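Local coordinates for Alpha/beta hydrolase fold-3 domain-containing protein (Enterococcus faecalis, PDB 2QRU) that adopts the alpha/beta hydrolase fold and probably works as a hydrolase, although its substrate and exact function are unknown, at residues A[27-32]-A[58-63]; A[110-115]-A[200-205]; A[125-130]-A[208-213]; A[132-137]-A[230-235]; A[213-218]-A[239-244]. All blocks are in the same frame, centred on the assembly; numbering follows the deposited sequence. Where two conformers were deposited one is given.

Interaction 1: A[27-32]-A[58-63]; sequences TNYVVY and GYTVLA
The ring of Tyr-32 meets Ala-63 at its edge, CD2 lying 4.1 Å from CB of the alanine near the ring plane, and its hydroxyl reaches on to Asp-45. Asn-28 and Tyr-59 lie side by side and point the same way, amide and ring planes 48° apart, with Asn-28 CB 3.6 Å from Tyr-59 CD1; Val-30 CG2 packs on CB of the same tyrosine. On the opposite face of the sheet, Tyr-29 CD2 rests 3.6 Å from Leu-62 CD1 with Thr-60 alongside. Between these layers the two strands run parallel, joined by Thr-60 N to Asn-28 O, Val-30 N to Thr-60 O, Leu-62 N to Val-30 O and, at 2.8 Å, Tyr-32 N to Leu-62 O. They are the two strands of a beta-alpha-beta unit, and Gly-58, with positive phi, closes the Schellman motif that ends the helix between them. Thr-27 OG1 donates to Asn-28 O at 3.0 Å on a lone pair and stands 3.0 Å from Thr-60 OG1. Asn-28 O thus takes two donors, which ties the polar start of the pairing together while the rest is held by backbone bonds and apolar packing.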
# COMPACT_ATOMS: atom_id res chain seq x y z
N THR A 27 20.39 12.04 1.74
CA THR A 27 19.29 11.33 2.35
C THR A 27 19.02 10.03 1.60
O THR A 27 19.47 9.84 0.47
CB THR A 27 18.02 12.24 2.47
OG1 THR A 27 17.01 11.59 3.27
CG2 THR A 27 17.46 12.61 1.08
N ASN A 28 18.32 9.12 2.27
CA ASN A 28 17.76 7.91 1.65
C ASN A 28 16.26 8.15 1.57
O ASN A 28 15.78 9.13 2.11
CB ASN A 28 18.08 6.70 2.53
CG ASN A 28 19.43 6.07 2.20
OD1 ASN A 28 20.25 6.64 1.48
ND2 ASN A 28 19.66 4.86 2.71
N TYR A 29 15.51 7.27 0.89
CA TYR A 29 14.10 7.52 0.69
C TYR A 29 13.25 6.30 1.01
O TYR A 29 13.71 5.17 0.88
CB TYR A 29 13.82 7.87 -0.77
CG TYR A 29 14.49 9.15 -1.20
CD1 TYR A 29 15.81 9.14 -1.64
CD2 TYR A 29 13.82 10.37 -1.12
CE1 TYR A 29 16.46 10.32 -2.01
CE2 TYR A 29 14.46 11.57 -1.49
CZ TYR A 29 15.77 11.52 -1.94
OH TYR A 29 16.42 12.68 -2.31
N VAL A 30 12.01 6.56 1.40
CA VAL A 30 10.98 5.50 1.43
C VAL A 30 9.76 5.98 0.71
O VAL A 30 9.27 7.09 1.01
CB VAL A 30 10.58 5.12 2.87
CG1 VAL A 30 9.35 4.21 2.88
CG2 VAL A 30 11.72 4.41 3.54
N VAL A 31 9.28 5.16 -0.22
CA VAL A 31 8.06 5.53 -0.96
C VAL A 31 6.89 4.85 -0.24
O VAL A 31 6.91 3.63 -0.05
CB VAL A 31 8.11 5.09 -2.44
CG1 VAL A 31 6.82 5.53 -3.16
CG2 VAL A 31 9.35 5.71 -3.11
N TYR A 32 5.90 5.65 0.18
CA TYR A 32 4.77 5.14 0.92
C TYR A 32 3.52 5.05 0.03
O TYR A 32 3.14 6.06 -0.60
CB TYR A 32 4.47 6.04 2.11
CG TYR A 32 3.17 5.71 2.80
CD1 TYR A 32 3.08 4.57 3.60
CD2 TYR A 32 2.04 6.52 2.64
CE1 TYR A 32 1.89 4.23 4.25
CE2 TYR A 32 0.83 6.21 3.28
CZ TYR A 32 0.76 5.06 4.08
OH TYR A 32 -0.41 4.71 4.71
N GLY A 58 16.42 8.61 9.01
CA GLY A 58 17.18 9.10 7.86
C GLY A 58 16.56 8.83 6.51
O GLY A 58 17.23 8.93 5.49
N TYR A 59 15.26 8.52 6.49
CA TYR A 59 14.53 8.32 5.23
C TYR A 59 13.55 9.46 4.98
O TYR A 59 12.62 9.66 5.74
CB TYR A 59 13.77 6.97 5.26
CG TYR A 59 14.69 5.80 5.42
CD1 TYR A 59 15.34 5.26 4.31
CD2 TYR A 59 14.97 5.27 6.68
CE1 TYR A 59 16.25 4.20 4.44
CE2 TYR A 59 15.86 4.20 6.83
CZ TYR A 59 16.49 3.66 5.71
OH TYR A 59 17.37 2.62 5.87
N THR A 60 13.77 10.18 3.89
CA THR A 60 12.79 11.12 3.36
C THR A 60 11.60 10.30 2.85
O THR A 60 11.76 9.37 2.06
CB THR A 60 13.41 11.96 2.22
OG1 THR A 60 14.37 12.87 2.77
CG2 THR A 60 12.33 12.75 1.47
N VAL A 61 10.39 10.66 3.31
CA VAL A 61 9.20 9.90 2.93
C VAL A 61 8.56 10.54 1.70
O VAL A 61 8.35 11.75 1.65
CB VAL A 61 8.18 9.82 4.09
CG1 VAL A 61 6.92 9.10 3.63
CG2 VAL A 61 8.79 9.08 5.29
N LEU A 62 8.26 9.69 0.72
CA LEU A 62 7.59 10.12 -0.52
C LEU A 62 6.24 9.41 -0.55
O LEU A 62 6.18 8.23 -0.89
CB LEU A 62 8.44 9.75 -1.74
CG LEU A 62 9.89 10.26 -1.68
CD1 LEU A 62 10.73 9.71 -2.80
CD2 LEU A 62 9.94 11.80 -1.66
N ALA A 63 5.18 10.11 -0.14
CA ALA A 63 3.85 9.51 -0.07
C ALA A 63 3.17 9.73 -1.41
O ALA A 63 2.95 10.87 -1.80
CB ALA A 63 3.04 10.14 1.07

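Interaction 2: A[110-115]-A[200-205]; sequences MLQLTK and YALSDE
Within 110-115, Leu-111 is the first residue to touch Leu-202, its CB lying 3.5 Å from CD1 of that leucine. One residue on, Gln-112 bends at chi2 (-74°), and its amide comes up against the same leucine: NE2 is 3.6 Å from Leu-202 CG. The same NE2 lies 3.0 Å from Tyr-200 O, but the angle is too poor for a hydrogen bond, and that carbonyl is instead bonded to the hydroxyl of Tyr-108. Thr-114 OG1 donates to Met-110 O within the helix. Lys-115 then slides past Leu-202 in the opposite direction, Lys-115 CD 3.7 Å from Leu-202 CD2, and the contact is made by its aliphatic part. The two methyls of Leu-202 divide the contact, CD1 on Leu-111 and CD2 on Lys-115. Just beyond it Ser-203 is the N-cap of helix 204-208, its OG bonded to Thr-206 N. Helix 105-119 follows a GxSxG pattern consistent with the nucleophile elbow of alpha/beta hydrolases, and this contact fastens the 200-205 segment to its flank.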
# COMPACT_ATOMS: atom_id res chain seq x y z
N MSE A 110 2.83 -2.30 -3.52
CA MSE A 110 4.28 -2.30 -3.28
C MSE A 110 4.97 -3.57 -3.81
O MSE A 110 6.04 -3.55 -4.48
CB MSE A 110 4.55 -2.19 -1.77
CG MSE A 110 6.01 -2.57 -1.41
SE MSE A 110 6.15 -2.44 0.55
CE MSE A 110 5.29 -4.17 0.95
N LEU A 111 4.33 -4.71 -3.53
CA LEU A 111 4.91 -5.99 -3.93
C LEU A 111 4.88 -6.18 -5.45
O LEU A 111 5.86 -6.63 -6.07
CB LEU A 111 4.23 -7.14 -3.19
CG LEU A 111 4.50 -7.11 -1.67
CD1 LEU A 111 3.52 -8.05 -0.94
CD2 LEU A 111 5.95 -7.49 -1.36
N GLN A 112 3.76 -5.77 -6.07
CA GLN A 112 3.66 -5.81 -7.52
C GLN A 112 4.69 -4.85 -8.14
O GLN A 112 5.38 -5.22 -9.07
CB GLN A 112 2.25 -5.45 -8.00
CG GLN A 112 1.21 -6.53 -7.68
CD GLN A 112 1.34 -7.76 -8.60
OE1 GLN A 112 2.03 -7.72 -9.61
NE2 GLN A 112 0.69 -8.85 -8.21
N LEU A 113 4.81 -3.66 -7.58
CA LEU A 113 5.79 -2.66 -8.11
C LEU A 113 7.20 -3.25 -8.02
O LEU A 113 8.00 -3.17 -8.97
CB LEU A 113 5.68 -1.38 -7.28
CG LEU A 113 6.71 -0.29 -7.61
CD1 LEU A 113 6.63 0.14 -9.09
CD2 LEU A 113 6.45 0.90 -6.71
N THR A 114 7.50 -3.88 -6.88
CA THR A 114 8.82 -4.46 -6.68
C THR A 114 9.20 -5.42 -7.81
O THR A 114 10.28 -5.32 -8.37
CB THR A 114 8.92 -5.15 -5.30
OG1 THR A 114 8.77 -4.15 -4.30
CG2 THR A 114 10.32 -5.78 -5.14
N LYS A 115 8.29 -6.32 -8.15
CA LYS A 115 8.53 -7.24 -9.26
C LYS A 115 8.89 -6.49 -10.55
O LYS A 115 9.86 -6.82 -11.28
CB LYS A 115 7.31 -8.11 -9.45
CG LYS A 115 7.46 -9.10 -10.63
CD LYS A 115 6.11 -9.76 -10.89
CE LYS A 115 6.17 -10.67 -12.10
NZ LYS A 115 7.24 -11.70 -11.96
N TYR A 200 -2.41 -11.68 -11.56
CA TYR A 200 -2.45 -10.71 -10.47
C TYR A 200 -1.80 -11.24 -9.20
O TYR A 200 -1.75 -10.53 -8.18
CB TYR A 200 -3.91 -10.34 -10.19
CG TYR A 200 -4.57 -9.67 -11.37
CD1 TYR A 200 -5.13 -10.43 -12.41
CD2 TYR A 200 -4.59 -8.27 -11.48
CE1 TYR A 200 -5.72 -9.82 -13.50
CE2 TYR A 200 -5.19 -7.64 -12.58
CZ TYR A 200 -5.74 -8.43 -13.59
OH TYR A 200 -6.34 -7.83 -14.69
N ALA A 201 -1.30 -12.48 -9.28
CA ALA A 201 -0.70 -13.16 -8.14
C ALA A 201 0.81 -13.23 -8.23
O ALA A 201 1.36 -13.50 -9.31
CB ALA A 201 -1.25 -14.56 -8.05
N LEU A 202 1.48 -13.04 -7.09
CA LEU A 202 2.93 -13.22 -7.00
C LEU A 202 3.22 -14.62 -6.51
O LEU A 202 2.71 -15.03 -5.45
CB LEU A 202 3.55 -12.18 -6.07
CG LEU A 202 3.33 -10.74 -6.57
CD1 LEU A 202 3.58 -9.77 -5.42
CD2 LEU A 202 4.24 -10.45 -7.76
N SER A 203 4.06 -15.34 -7.25
CA SER A 203 4.47 -16.69 -6.86
C SER A 203 5.48 -16.66 -5.73
O SER A 203 6.17 -15.66 -5.52
CB SER A 203 5.11 -17.44 -8.04
OG SER A 203 6.28 -16.73 -8.40
N ASP A 204 5.59 -17.77 -5.01
CA ASP A 204 6.64 -17.93 -4.03
C ASP A 204 8.01 -17.73 -4.67
O ASP A 204 8.88 -17.08 -4.07
CB ASP A 204 6.53 -19.29 -3.31
CG ASP A 204 5.34 -19.37 -2.35
OD1 ASP A 204 4.64 -18.36 -2.14
OD2 ASP A 204 5.10 -20.47 -1.79
N GLU A 205 8.20 -18.31 -5.86
CA GLU A 205 9.41 -18.13 -6.65
C GLU A 205 9.78 -16.65 -6.68
O GLU A 205 10.88 -16.26 -6.29
CB GLU A 205 9.19 -18.64 -8.07
CG GLU A 205 10.44 -18.61 -8.94
CD GLU A 205 10.30 -19.40 -10.24
OE1 GLU A 205 11.21 -20.19 -10.55
OE2 GLU A 205 9.29 -19.22 -10.96

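Interaction 3: A[125-130]-A[208-213]; sequences QFLVNF and KTFPPC
Leu-127 carries its CG anti to the carbonyl carbon (chi1 -54°) and its CD1 in an extended position (chi2 173°), which sets the branch against Phe-210 and Pro-211. This is the point where two neighbouring parallel strands of the alpha/beta hydrolase sheet, 127-130 and 213-218, first come together, the second entering through a pair of prolines. Leu-127 crosses both partners at about a right angle: CD1 lies 4.0 Å from Phe-210 CD2, and CG lies 4.0 Å from Pro-211 CG. Pro-211 also sets its CB beside the carbonyl oxygen of Gln-125, and Pro-212 brings its CD to the same oxygen at 3.7 Å, so the two proline rings pack on the backbone just ahead of the strand. The sole hydrogen bond across the contact runs from Leu-127 N to Pro-212 O, 2.8 Å long and lying in the carbonyl plane. The ring of Phe-126 leads away from the prolines; it meets Tyr-59 edge-to-face and touches helix 258-272. Further along, CB of Asn-129 rests 4.0 Å from SG of Cys-213, while its amide is bonded outside these segments: ND2 bonds Ser-215 OG and Ser-229 OG, and OD1 accepts from Gly-132 N. Helix 105-119 packs on the same face as Leu-127 and Phe-210, so that this start of the strand pair is buried. Where the strands first pair, Cys-213 CB sits 3.9 Å from Leu-127 CB, and the CA-H of Cys-213 points at Leu-127 O, CA to O 3.2 Å.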
# COMPACT_ATOMS: atom_id res chain seq x y z
N GLN A 125 15.78 -1.32 -1.39
CA GLN A 125 16.69 -1.81 -0.36
C GLN A 125 15.95 -2.70 0.63
O GLN A 125 16.53 -3.65 1.18
CB GLN A 125 17.37 -0.63 0.39
CG GLN A 125 18.46 -1.07 1.39
CD GLN A 125 18.93 0.06 2.36
OE1 GLN A 125 18.15 0.94 2.76
NE2 GLN A 125 20.20 -0.01 2.77
N PHE A 126 14.68 -2.34 0.89
CA PHE A 126 13.85 -3.07 1.84
C PHE A 126 12.39 -2.72 1.63
O PHE A 126 12.05 -1.75 0.92
CB PHE A 126 14.25 -2.72 3.28
CG PHE A 126 14.05 -1.26 3.61
CD1 PHE A 126 12.81 -0.79 4.10
CD2 PHE A 126 15.11 -0.37 3.47
CE1 PHE A 126 12.62 0.59 4.41
CE2 PHE A 126 14.95 0.98 3.76
CZ PHE A 126 13.70 1.47 4.24
N LEU A 127 11.53 -3.50 2.27
CA LEU A 127 10.08 -3.38 2.11
C LEU A 127 9.41 -3.38 3.48
O LEU A 127 9.91 -4.09 4.38
CB LEU A 127 9.55 -4.57 1.32
CG LEU A 127 10.20 -4.89 -0.05
CD1 LEU A 127 9.63 -6.21 -0.56
CD2 LEU A 127 9.88 -3.70 -1.00
N VAL A 128 8.32 -2.64 3.67
CA VAL A 128 7.59 -2.70 4.94
C VAL A 128 6.13 -2.91 4.57
O VAL A 128 5.52 -2.10 3.86
CB VAL A 128 7.79 -1.38 5.76
CG1 VAL A 128 6.95 -1.43 7.06
CG2 VAL A 128 9.28 -1.12 6.06
N ASN A 129 5.60 -4.06 4.96
CA ASN A 129 4.23 -4.46 4.66
C ASN A 129 3.34 -4.35 5.91
O ASN A 129 3.55 -5.10 6.87
CB ASN A 129 4.22 -5.93 4.24
CG ASN A 129 2.83 -6.46 4.13
OD1 ASN A 129 2.01 -5.87 3.44
ND2 ASN A 129 2.54 -7.57 4.81
N PHE A 130 2.36 -3.46 5.86
CA PHE A 130 1.27 -3.42 6.84
C PHE A 130 0.07 -4.11 6.22
O PHE A 130 -0.62 -3.50 5.38
CB PHE A 130 0.95 -1.97 7.18
CG PHE A 130 1.95 -1.38 8.12
CD1 PHE A 130 1.77 -1.54 9.51
CD2 PHE A 130 3.02 -0.66 7.65
CE1 PHE A 130 2.72 -1.01 10.42
CE2 PHE A 130 3.96 -0.12 8.53
CZ PHE A 130 3.83 -0.28 9.92
N LYS A 208 10.73 -15.04 -3.37
CA LYS A 208 12.09 -15.47 -2.95
C LYS A 208 13.22 -14.59 -3.49
O LYS A 208 14.31 -14.60 -2.95
CB LYS A 208 12.33 -16.95 -3.32
CG LYS A 208 11.54 -17.85 -2.40
CD LYS A 208 11.72 -19.32 -2.77
CE LYS A 208 10.85 -20.15 -1.84
NZ LYS A 208 10.98 -21.59 -2.18
N THR A 209 12.94 -13.85 -4.57
CA THR A 209 13.89 -12.90 -5.15
C THR A 209 13.83 -11.47 -4.55
O THR A 209 14.66 -10.61 -4.93
CB THR A 209 13.70 -12.75 -6.67
OG1 THR A 209 12.54 -11.96 -6.95
CG2 THR A 209 13.61 -14.12 -7.36
N PHE A 210 12.88 -11.24 -3.64
CA PHE A 210 12.63 -9.88 -3.14
C PHE A 210 13.63 -9.47 -2.05
O PHE A 210 14.22 -10.35 -1.37
CB PHE A 210 11.17 -9.77 -2.60
CG PHE A 210 10.14 -9.48 -3.68
CD1 PHE A 210 10.42 -9.69 -5.03
CD2 PHE A 210 8.86 -9.04 -3.31
CE1 PHE A 210 9.42 -9.43 -6.02
CE2 PHE A 210 7.87 -8.79 -4.28
CZ PHE A 210 8.15 -8.98 -5.62
N PRO A 211 13.80 -8.16 -1.84
CA PRO A 211 14.64 -7.65 -0.76
C PRO A 211 13.96 -7.80 0.63
O PRO A 211 12.74 -8.00 0.68
CB PRO A 211 14.79 -6.16 -1.09
CG PRO A 211 13.61 -5.78 -1.87
CD PRO A 211 13.16 -7.05 -2.60
N PRO A 212 14.72 -7.62 1.73
CA PRO A 212 14.16 -7.87 3.07
C PRO A 212 12.93 -7.08 3.39
O PRO A 212 12.83 -5.87 3.07
CB PRO A 212 15.29 -7.47 4.03
CG PRO A 212 16.54 -7.79 3.16
CD PRO A 212 16.12 -7.23 1.82
N CYS A 213 12.00 -7.76 4.04
CA CYS A 213 10.72 -7.16 4.33
C CYS A 213 10.38 -7.27 5.83
O CYS A 213 10.65 -8.34 6.47
CB CYS A 213 9.67 -7.87 3.46
SG CYS A 213 7.98 -7.24 3.80

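Interaction 4: A[132-137]-A[230-235]; sequences GYTDLE and KKIGRT
Thr-134 and Ile-232 mark the nearest approach of the irregular 132-137 segment to helix 227-235, their CA atoms 7.6 Å apart, a spacing that leaves the joining to side chains. Thr-134 offers both of its branches. The side chains of Thr-134 and Ile-232 slide past each other in opposite directions, CG2 of Thr-134 3.5 Å from CG1 of Ile-232, while Thr-134 OG1, placed between the backbone N and the carbonyl carbon (chi1 49°), looks toward Lys-231, whose CE comes within 3.4 Å. The tip of Ile-232 reaches deeper: CD1 packs on the backbone of Gly-132 and lies 4.0 Å from Tyr-133 N. Tyr-133 turns its own side chain away, to Tyr-108, Phe-138 and the residues of the presumed nucleophile elbow, so this contact backs onto the likely active site. Leu-111 of helix 105-119 and Leu-207 of helix 204-208 pack against the same threonine. Lys-231, bent at chi3, brings its ammonium toward Asp-135, but NZ and OD2 stay 4.6 Å apart, beyond a salt bridge. One water fills the gap: it accepts from Lys-231 NZ at 3.0 Å and is hydrogen-bonded to Asp-135 OD2 and Thr-134 OG1, each at 2.8 Å. The other carboxylate oxygen, OD1, accepts from Glu-137 N in an Asx turn and is also bonded to the Tyr-228 hydroxyl. Lys-231 has a long, weak ion pair with Asp-204 as well. The nearby ammonium and the donors to OD1 would favour a charged Asp-135, with the water bridging the two groups.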
# COMPACT_ATOMS: atom_id res chain seq x y z
N GLY A 132 -0.79 -6.20 3.91
CA GLY A 132 -1.06 -6.32 2.47
C GLY A 132 -1.29 -7.78 2.07
O GLY A 132 -1.58 -8.66 2.91
N TYR A 133 -1.11 -8.03 0.77
CA TYR A 133 -1.41 -9.33 0.19
C TYR A 133 -0.67 -9.50 -1.12
O TYR A 133 -0.20 -8.51 -1.70
CB TYR A 133 -2.91 -9.49 0.02
CG TYR A 133 -3.68 -8.26 -0.40
CD1 TYR A 133 -4.19 -7.36 0.55
CD2 TYR A 133 -3.97 -8.03 -1.77
CE1 TYR A 133 -4.93 -6.22 0.17
CE2 TYR A 133 -4.70 -6.90 -2.14
CZ TYR A 133 -5.20 -6.02 -1.18
OH TYR A 133 -5.95 -4.91 -1.54
N THR A 134 -0.58 -10.76 -1.59
CA THR A 134 0.30 -11.11 -2.71
C THR A 134 -0.54 -11.53 -3.93
O THR A 134 -0.00 -11.71 -5.02
CB THR A 134 1.22 -12.29 -2.32
OG1 THR A 134 0.42 -13.33 -1.75
CG2 THR A 134 2.30 -11.85 -1.32
N ASP A 135 -1.84 -11.69 -3.72
CA ASP A 135 -2.77 -12.04 -4.79
C ASP A 135 -4.16 -11.56 -4.36
O ASP A 135 -4.33 -11.02 -3.26
CB ASP A 135 -2.70 -13.55 -5.13
CG ASP A 135 -3.21 -14.44 -4.01
OD1 ASP A 135 -4.32 -14.18 -3.50
OD2 ASP A 135 -2.51 -15.42 -3.67
N LEU A 136 -5.13 -11.71 -5.26
CA LEU A 136 -6.47 -11.19 -5.02
C LEU A 136 -7.48 -12.31 -4.71
O LEU A 136 -8.70 -12.06 -4.65
CB LEU A 136 -6.90 -10.35 -6.24
CG LEU A 136 -5.97 -9.14 -6.50
CD1 LEU A 136 -6.35 -8.47 -7.82
CD2 LEU A 136 -5.98 -8.15 -5.35
N GLU A 137 -7.00 -13.54 -4.46
CA GLU A 137 -7.92 -14.69 -4.34
C GLU A 137 -8.90 -14.50 -3.19
O GLU A 137 -10.05 -14.91 -3.26
CB GLU A 137 -7.17 -16.00 -4.14
CG GLU A 137 -6.23 -16.31 -5.27
CD GLU A 137 -6.97 -16.41 -6.60
OE1 GLU A 137 -8.01 -17.10 -6.66
OE2 GLU A 137 -6.52 -15.75 -7.55
N LYS A 230 2.04 -13.35 6.89
CA LYS A 230 3.01 -14.42 7.29
C LYS A 230 3.87 -14.82 6.10
O LYS A 230 5.09 -14.90 6.22
CB LYS A 230 2.31 -15.69 7.77
CG LYS A 230 1.62 -15.46 9.10
CD LYS A 230 0.85 -16.70 9.48
CE LYS A 230 0.14 -16.53 10.79
NZ LYS A 230 -0.87 -17.63 11.04
N LYS A 231 3.23 -15.10 4.95
CA LYS A 231 3.97 -15.49 3.76
C LYS A 231 4.95 -14.39 3.38
O LYS A 231 6.12 -14.65 3.05
CB LYS A 231 2.99 -15.78 2.59
CG LYS A 231 3.73 -16.10 1.29
CD LYS A 231 2.89 -16.93 0.32
CE LYS A 231 1.76 -16.09 -0.24
NZ LYS A 231 1.11 -16.90 -1.33
N ILE A 232 4.48 -13.14 3.39
CA ILE A 232 5.32 -12.02 2.99
C ILE A 232 6.55 -11.89 3.90
O ILE A 232 7.66 -11.63 3.40
CB ILE A 232 4.49 -10.68 2.96
CG1 ILE A 232 3.48 -10.71 1.81
CG2 ILE A 232 5.39 -9.47 2.79
CD1 ILE A 232 2.29 -9.70 2.04
N GLY A 233 6.39 -12.09 5.20
CA GLY A 233 7.53 -11.94 6.10
C GLY A 233 8.40 -13.18 6.25
O GLY A 233 9.46 -13.13 6.88
N ARG A 234 7.96 -14.29 5.66
CA ARG A 234 8.64 -15.59 5.86
C ARG A 234 9.20 -16.16 4.54
O ARG A 234 10.26 -16.80 4.51
CB ARG A 234 7.72 -16.59 6.56
CG ARG A 234 7.54 -16.24 8.02
CD ARG A 234 6.42 -17.02 8.66
NE ARG A 234 6.28 -16.66 10.07
CZ ARG A 234 5.30 -17.08 10.86
NH1 ARG A 234 4.32 -17.86 10.39
NH2 ARG A 234 5.29 -16.73 12.16
N THR A 235 8.50 -15.89 3.44
CA THR A 235 8.93 -16.43 2.15
C THR A 235 9.97 -15.53 1.51
O THR A 235 10.91 -16.01 0.86
CB THR A 235 7.71 -16.63 1.24
OG1 THR A 235 6.86 -17.60 1.89
CG2 THR A 235 8.13 -17.17 -0.11
O HOH W 1 0.24 -15.25 -3.73

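Interaction 5: A[213-218]-A[239-244]; sequences CFSTAS and STFKAV
Strands 213-218 and 240-244 run parallel with axes 19° apart, from Phe-214 beside Thr-240 to Ser-218 beside Val-244. The regular bonds are Thr-240 N to Cys-213 O, Ser-215 N to Thr-240 O, Lys-242 N to Ser-215 O and Val-244 N to Ala-217 O (3.0 Å). Before the pairing begins, Ser-239 OG accepts the Cys-213 N-H at 2.8 Å, and this hydroxyl is also bonded to Pro-237 O. Midway the pattern opens out: Thr-216, with OG1 anti to its backbone N (chi1 -180°), donates that hydroxyl to Lys-242 O at 2.8 Å, while Ala-217 N, 3.7 Å from Lys-242 O, is buried without a partner. The two strands belong to a beta-alpha-beta unit crossing through helix 227-235. Strand 240-244 forms the edge of the alpha/beta hydrolase sheet; the loops that follow the pair carry Asp-221 and His-249, the likely acid and base of a Ser-His-Asp triad. Side chains pack on both faces. Phe-214 and Lys-242 cross at about a right angle, Phe-214 CZ 3.7 Å from Lys-242 CG, on the face that touches helix 258-272. On the other face Phe-241 sets its CD1 3.5 Å from Ser-215 O, and Ser-215 OG is bonded to Ser-229 O and Asn-129 ND2. At the far end Val-244 CG2 lies 3.7 Å from Ser-218 CB, and Ser-218 OG is bonded to Leu-247 O and Ser-220 N.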
# COMPACT_ATOMS: atom_id res chain seq x y z
N CYS A 213 12.00 -7.76 4.04
CA CYS A 213 10.72 -7.16 4.33
C CYS A 213 10.38 -7.27 5.83
O CYS A 213 10.65 -8.34 6.47
CB CYS A 213 9.67 -7.87 3.46
SG CYS A 213 7.98 -7.24 3.80
N PHE A 214 9.85 -6.18 6.39
CA PHE A 214 9.21 -6.20 7.72
C PHE A 214 7.72 -6.26 7.50
O PHE A 214 7.13 -5.36 6.85
CB PHE A 214 9.56 -4.95 8.51
CG PHE A 214 8.97 -4.94 9.89
CD1 PHE A 214 7.62 -4.56 10.10
CD2 PHE A 214 9.76 -5.33 10.99
CE1 PHE A 214 7.09 -4.54 11.41
CE2 PHE A 214 9.24 -5.35 12.30
CZ PHE A 214 7.91 -4.94 12.52
N SER A 215 7.09 -7.33 7.99
CA SER A 215 5.69 -7.62 7.64
C SER A 215 4.88 -7.79 8.92
O SER A 215 5.33 -8.46 9.84
CB SER A 215 5.61 -8.93 6.85
OG SER A 215 4.27 -9.25 6.47
N THR A 216 3.68 -7.21 8.97
CA THR A 216 2.86 -7.26 10.18
C THR A 216 1.36 -7.23 9.83
O THR A 216 0.96 -6.60 8.85
CB THR A 216 3.22 -6.07 11.13
OG1 THR A 216 2.42 -6.13 12.31
CG2 THR A 216 2.99 -4.70 10.42
N ALA A 217 0.56 -7.90 10.65
CA ALA A 217 -0.89 -7.96 10.46
C ALA A 217 -1.49 -8.52 11.72
O ALA A 217 -0.80 -9.17 12.52
CB ALA A 217 -1.26 -8.86 9.29
N SER A 218 -2.77 -8.22 11.91
CA SER A 218 -3.51 -8.69 13.06
C SER A 218 -4.12 -10.07 12.81
O SER A 218 -4.74 -10.30 11.76
CB SER A 218 -4.64 -7.71 13.37
OG SER A 218 -5.45 -8.26 14.40
N SER A 239 13.65 -11.82 6.15
CA SER A 239 12.49 -11.00 6.50
C SER A 239 11.94 -11.36 7.87
O SER A 239 12.36 -12.36 8.51
CB SER A 239 11.41 -11.09 5.38
OG SER A 239 11.93 -10.53 4.16
N THR A 240 11.08 -10.47 8.37
CA THR A 240 10.51 -10.59 9.71
C THR A 240 8.99 -10.47 9.61
O THR A 240 8.47 -9.62 8.88
CB THR A 240 11.06 -9.41 10.58
OG1 THR A 240 12.48 -9.58 10.76
CG2 THR A 240 10.38 -9.38 11.93
N PHE A 241 8.28 -11.35 10.33
CA PHE A 241 6.83 -11.21 10.50
C PHE A 241 6.53 -10.99 11.98
O PHE A 241 6.97 -11.78 12.84
CB PHE A 241 6.08 -12.44 10.03
CG PHE A 241 4.64 -12.43 10.43
CD1 PHE A 241 3.75 -11.54 9.83
CD2 PHE A 241 4.16 -13.33 11.40
CE1 PHE A 241 2.38 -11.50 10.22
CE2 PHE A 241 2.78 -13.29 11.80
CZ PHE A 241 1.91 -12.37 11.21
N LYS A 242 5.80 -9.92 12.26
CA LYS A 242 5.37 -9.61 13.62
C LYS A 242 3.86 -9.56 13.66
O LYS A 242 3.26 -8.71 13.02
CB LYS A 242 5.97 -8.27 14.12
CG LYS A 242 7.51 -8.22 14.20
CD LYS A 242 7.99 -9.26 15.16
CE LYS A 242 9.44 -9.06 15.50
NZ LYS A 242 9.72 -9.77 16.79
N ALA A 243 3.24 -10.48 14.37
CA ALA A 243 1.79 -10.44 14.52
C ALA A 243 1.40 -9.39 15.54
O ALA A 243 2.15 -9.11 16.50
CB ALA A 243 1.26 -11.79 14.97
N VAL A 244 0.22 -8.81 15.37
CA VAL A 244 -0.47 -8.20 16.51
C VAL A 244 -1.76 -8.99 16.69
O VAL A 244 -2.20 -9.69 15.76
CB VAL A 244 -0.72 -6.69 16.34
CG1 VAL A 244 0.59 -5.93 16.09
CG2 VAL A 244 -1.70 -6.42 15.24

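In the fold
From the N terminus, interaction 1 closes first, joining 27-32 to 58-63 over a single helix, before any other opens. Interactions 2, 3 and 4 open in succession and close in the same order, so all three cross; they return the long excursion to helix 105-119, to the sheet at 127-130 and to the loop 132-137. Interaction 5 starts at Cys-213, where interaction 3 ends, and crosses interaction 4, whose helix it spans. Interactions 1, 3 and 5 share the sheet, and Tyr-59 packing on Phe-126 carries interaction 1 into interaction 3. Interactions 2 and 4 meet through Leu-202 N bonded to Thr-134 O, joining the two loops, while Leu-111 meets Ile-232 between helices 105-119 and 227-235.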